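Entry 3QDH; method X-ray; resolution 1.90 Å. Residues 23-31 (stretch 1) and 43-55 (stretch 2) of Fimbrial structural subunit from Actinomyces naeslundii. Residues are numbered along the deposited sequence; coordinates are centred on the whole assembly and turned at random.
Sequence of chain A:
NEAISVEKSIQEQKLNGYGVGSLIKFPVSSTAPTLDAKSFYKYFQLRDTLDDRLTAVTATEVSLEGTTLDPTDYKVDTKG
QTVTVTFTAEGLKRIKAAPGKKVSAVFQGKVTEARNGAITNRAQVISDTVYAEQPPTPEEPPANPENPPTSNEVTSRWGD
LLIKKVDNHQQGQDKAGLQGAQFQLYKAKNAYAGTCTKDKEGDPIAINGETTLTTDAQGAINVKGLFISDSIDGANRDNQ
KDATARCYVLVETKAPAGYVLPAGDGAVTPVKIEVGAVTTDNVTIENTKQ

Stretch 1, residues 23-31: LIKFPVSST
Stretch 2, residues 43-55: YFQLRDTLDDRLT

Two strands of one chain face each other through their side chains, with no hydrogen bond between them. Residues 23-31 form one extended strand; the second stretch begins as a strand at Tyr43, passes through a type I turn from Asp51 to Leu54, and resumes as strand at Leu54 and Thr55. The axes of the first strand and of strand 43-49 approach to 8.9 Å, and their N-to-C directions differ by 147°, so they run roughly antiparallel. Side chains fill that spacing: CA to CA, Val28 lies 8.1 Å from Leu46 and Ile24 8.1 Å from Leu54.

Alternation supplies the pattern. Along the first strand, Ile24, Phe26, Val28 and Ser30 point toward the second stretch, while Lys25, Ser29 and Thr31 point away. The partner answers with Phe44, Leu46, Asp48 and Leu50, then Leu54 beyond the turn.

One prominent bump is the Phe26 ring (chi1 m, -60°; chi2 -73°). Its edge rests in the shallow notch over two touching leucine methyls: CE2 of Phe26 lies 3.8 Å from CD1 of Leu54 and 4.1 Å from CD2 of Leu50, both methyls near the ring plane. Leu54 takes the common m,t rotamer, whereas Leu50 adopts chi1 -77° and chi2 87°. Leu54 also meets Ile24 (m,t), whose CD1 stands 4.1 Å from CD2 of Leu54, so this leucine is shared by two neighbours on the facing strand.

Farther along, the packing is looser. Val28, with chi1 t, sets CG1 4.4 Å from CD2 of Leu46 (m,t), and its CG2 lies 4.2 Å from OD2 of Asp48, a carboxylate oxygen hydrogen-bonded elsewhere in the structure. The same CD2 of Leu46 is 4.4 Å from CB of Ser30. Ser30 (chi1 t) meets an aromatic edge: its CB lies 4.4 Å from CZ of Phe44 (chi1 t, chi2 118°), near the plane of that ring.

The turn that brings Leu54 back to this face is well braced. Asp52 and Arg53 occupy its corners at phi/psi -54/-22 and -74/-11, and N of Leu54 donates to O of Asp51 at 2.8 Å. The Asp51 carboxylate (chi1 t) accepts from N of Arg53 to OD2 at 2.8 Å, from NE of Arg53 to OD2 at 2.9 Å, and from NH2 of Arg53 to OD1 at 2.8 Å, the last two being part of a salt bridge.

The contact buries 365 Å². Aliphatic chains pack on one another, the two aromatic rings meet their neighbours by their edges, and the turn carries its own polar bracing.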

# COMPACT_ATOMS: atom_id res chain seq x y z
N LEU A 23 0.72 -4.97 3.22
CA LEU A 23 1.51 -3.79 2.89
C LEU A 23 0.86 -2.98 1.77
O LEU A 23 0.21 -3.54 0.88
CB LEU A 23 2.93 -4.20 2.45
CG LEU A 23 3.82 -4.89 3.49
CD1 LEU A 23 5.04 -5.48 2.81
CD2 LEU A 23 4.23 -3.93 4.59
N ILE A 24 1.01 -1.66 1.82
CA ILE A 24 0.85 -0.85 0.61
C ILE A 24 2.27 -0.45 0.21
O ILE A 24 3.05 0.00 1.05
CB ILE A 24 -0.01 0.42 0.82
CG1 ILE A 24 -1.45 0.07 1.22
CG2 ILE A 24 -0.04 1.27 -0.45
CD1 ILE A 24 -2.32 1.29 1.54
N LYS A 25 2.59 -0.65 -1.07
CA LYS A 25 3.90 -0.32 -1.61
C LYS A 25 3.81 0.81 -2.63
O LYS A 25 3.00 0.76 -3.57
CB LYS A 25 4.55 -1.57 -2.24
CG LYS A 25 5.06 -2.54 -1.20
CD LYS A 25 5.82 -3.70 -1.80
CE LYS A 25 6.20 -4.70 -0.72
NZ LYS A 25 7.21 -5.67 -1.22
N PHE A 26 4.64 1.82 -2.42
CA PHE A 26 4.65 3.03 -3.24
C PHE A 26 5.98 3.17 -3.97
O PHE A 26 6.96 3.59 -3.35
CB PHE A 26 4.50 4.29 -2.38
CG PHE A 26 3.25 4.37 -1.56
CD1 PHE A 26 2.01 4.63 -2.16
CD2 PHE A 26 3.31 4.28 -0.17
CE1 PHE A 26 0.86 4.75 -1.39
CE2 PHE A 26 2.15 4.40 0.61
CZ PHE A 26 0.93 4.64 0.00
N PRO A 27 6.02 2.87 -5.28
CA PRO A 27 7.20 3.19 -6.09
C PRO A 27 7.40 4.71 -6.21
O PRO A 27 6.45 5.44 -6.54
CB PRO A 27 6.89 2.54 -7.45
CG PRO A 27 5.83 1.53 -7.16
CD PRO A 27 5.01 2.13 -6.05
N VAL A 28 8.61 5.17 -5.89
CA VAL A 28 8.96 6.59 -5.94
C VAL A 28 10.20 6.71 -6.81
O VAL A 28 11.14 5.93 -6.66
CB VAL A 28 9.23 7.17 -4.51
CG1 VAL A 28 9.90 8.54 -4.58
CG2 VAL A 28 7.93 7.26 -3.69
N SER A 29 10.20 7.67 -7.74
CA SER A 29 11.37 7.86 -8.60
C SER A 29 11.65 9.33 -8.97
O SER A 29 10.74 10.15 -9.05
CB SER A 29 11.32 6.98 -9.85
OG SER A 29 10.34 7.44 -10.76
N SER A 30 12.93 9.62 -9.18
CA SER A 30 13.37 10.94 -9.61
C SER A 30 14.44 10.77 -10.70
O SER A 30 15.41 10.02 -10.52
CB SER A 30 13.94 11.71 -8.41
OG SER A 30 14.31 13.03 -8.80
N THR A 31 14.25 11.46 -11.82
CA THR A 31 15.23 11.39 -12.91
C THR A 31 16.46 12.20 -12.52
O THR A 31 16.35 13.37 -12.16
CB THR A 31 14.64 11.92 -14.23
OG1 THR A 31 13.55 11.08 -14.63
CG2 THR A 31 15.71 11.92 -15.33
N TYR A 43 24.52 16.02 -1.37
CA TYR A 43 23.69 14.93 -0.87
C TYR A 43 22.56 14.66 -1.86
O TYR A 43 22.31 15.46 -2.75
CB TYR A 43 23.11 15.24 0.54
CG TYR A 43 22.43 16.59 0.63
CD1 TYR A 43 21.09 16.74 0.25
CD2 TYR A 43 23.12 17.72 1.09
CE1 TYR A 43 20.47 18.02 0.29
CE2 TYR A 43 22.52 18.98 1.15
CZ TYR A 43 21.20 19.12 0.75
OH TYR A 43 20.62 20.36 0.83
N PHE A 44 21.92 13.51 -1.70
CA PHE A 44 20.76 13.12 -2.51
C PHE A 44 19.94 12.13 -1.69
O PHE A 44 20.40 11.04 -1.36
CB PHE A 44 21.22 12.50 -3.85
CG PHE A 44 20.10 12.25 -4.84
CD1 PHE A 44 20.08 12.89 -6.07
CD2 PHE A 44 19.07 11.37 -4.52
CE1 PHE A 44 19.03 12.67 -6.99
CE2 PHE A 44 18.01 11.13 -5.43
CZ PHE A 44 18.00 11.77 -6.65
N GLN A 45 18.71 12.52 -1.34
CA GLN A 45 17.87 11.72 -0.45
C GLN A 45 16.44 11.64 -0.97
O GLN A 45 15.88 12.67 -1.36
CB GLN A 45 17.87 12.33 0.96
CG GLN A 45 17.04 11.59 2.03
CD GLN A 45 17.04 12.33 3.35
OE1 GLN A 45 17.84 12.04 4.26
NE2 GLN A 45 16.16 13.31 3.46
N LEU A 46 15.86 10.44 -0.97
CA LEU A 46 14.43 10.29 -1.18
C LEU A 46 13.76 10.21 0.21
O LEU A 46 14.20 9.45 1.08
CB LEU A 46 14.11 9.04 -2.01
CG LEU A 46 14.67 8.96 -3.45
CD1 LEU A 46 14.42 7.57 -4.03
CD2 LEU A 46 14.08 10.05 -4.36
N ARG A 47 12.72 11.01 0.40
CA ARG A 47 12.08 11.16 1.71
C ARG A 47 10.58 10.96 1.55
O ARG A 47 10.01 11.38 0.55
CB ARG A 47 12.35 12.54 2.28
CG ARG A 47 11.85 12.74 3.72
CD ARG A 47 12.22 14.13 4.22
NE ARG A 47 13.65 14.25 4.50
CZ ARG A 47 14.22 15.34 5.02
NH1 ARG A 47 13.47 16.41 5.31
NH2 ARG A 47 15.53 15.37 5.26
N ASP A 48 9.97 10.33 2.55
CA ASP A 48 8.55 10.04 2.52
C ASP A 48 8.05 9.91 3.95
O ASP A 48 8.49 9.03 4.69
CB ASP A 48 8.28 8.74 1.72
CG ASP A 48 6.82 8.59 1.28
OD1 ASP A 48 5.91 8.91 2.07
OD2 ASP A 48 6.57 8.10 0.15
N THR A 49 7.14 10.80 4.34
CA THR A 49 6.45 10.65 5.62
C THR A 49 5.15 9.92 5.33
O THR A 49 4.26 10.46 4.68
CB THR A 49 6.15 12.00 6.28
OG1 THR A 49 7.38 12.68 6.54
CG2 THR A 49 5.38 11.82 7.60
N LEU A 50 5.05 8.68 5.80
CA LEU A 50 3.89 7.88 5.49
C LEU A 50 2.71 8.20 6.41
O LEU A 50 2.89 8.60 7.56
CB LEU A 50 4.22 6.39 5.49
CG LEU A 50 4.97 5.96 4.22
CD1 LEU A 50 6.48 6.16 4.39
CD2 LEU A 50 4.66 4.54 3.86
N ASP A 51 1.52 8.04 5.84
CA ASP A 51 0.24 8.19 6.53
C ASP A 51 0.20 7.35 7.81
O ASP A 51 0.61 6.19 7.81
CB ASP A 51 -0.87 7.74 5.58
CG ASP A 51 -2.26 7.97 6.15
OD1 ASP A 51 -2.94 8.88 5.66
OD2 ASP A 51 -2.67 7.22 7.05
N ASP A 52 -0.33 7.95 8.88
CA ASP A 52 -0.42 7.33 10.21
C ASP A 52 -1.09 5.97 10.27
O ASP A 52 -0.86 5.21 11.21
CB ASP A 52 -1.14 8.26 11.20
CG ASP A 52 -0.31 9.46 11.60
OD1 ASP A 52 0.90 9.50 11.31
OD2 ASP A 52 -0.88 10.38 12.23
N ARG A 53 -1.92 5.65 9.28
CA ARG A 53 -2.57 4.34 9.22
C ARG A 53 -1.61 3.23 8.81
O ARG A 53 -1.94 2.04 8.90
CB ARG A 53 -3.77 4.37 8.28
CG ARG A 53 -5.00 5.05 8.88
CD ARG A 53 -5.97 5.47 7.80
NE ARG A 53 -5.49 6.65 7.08
CZ ARG A 53 -6.23 7.37 6.25
NH1 ARG A 53 -7.50 7.02 6.02
NH2 ARG A 53 -5.72 8.44 5.65
N LEU A 54 -0.42 3.63 8.34
CA LEU A 54 0.61 2.68 7.94
C LEU A 54 1.67 2.52 9.04
O LEU A 54 2.20 3.50 9.56
CB LEU A 54 1.22 3.06 6.59
CG LEU A 54 0.24 3.19 5.41
CD1 LEU A 54 0.90 3.77 4.14
CD2 LEU A 54 -0.43 1.85 5.10
N THR A 55 1.95 1.28 9.39
CA THR A 55 2.89 1.00 10.47
C THR A 55 4.11 0.23 9.96
O THR A 55 4.10 -0.31 8.84
CB THR A 55 2.19 0.24 11.63
OG1 THR A 55 2.89 0.48 12.85
CG2 THR A 55 2.11 -1.26 11.35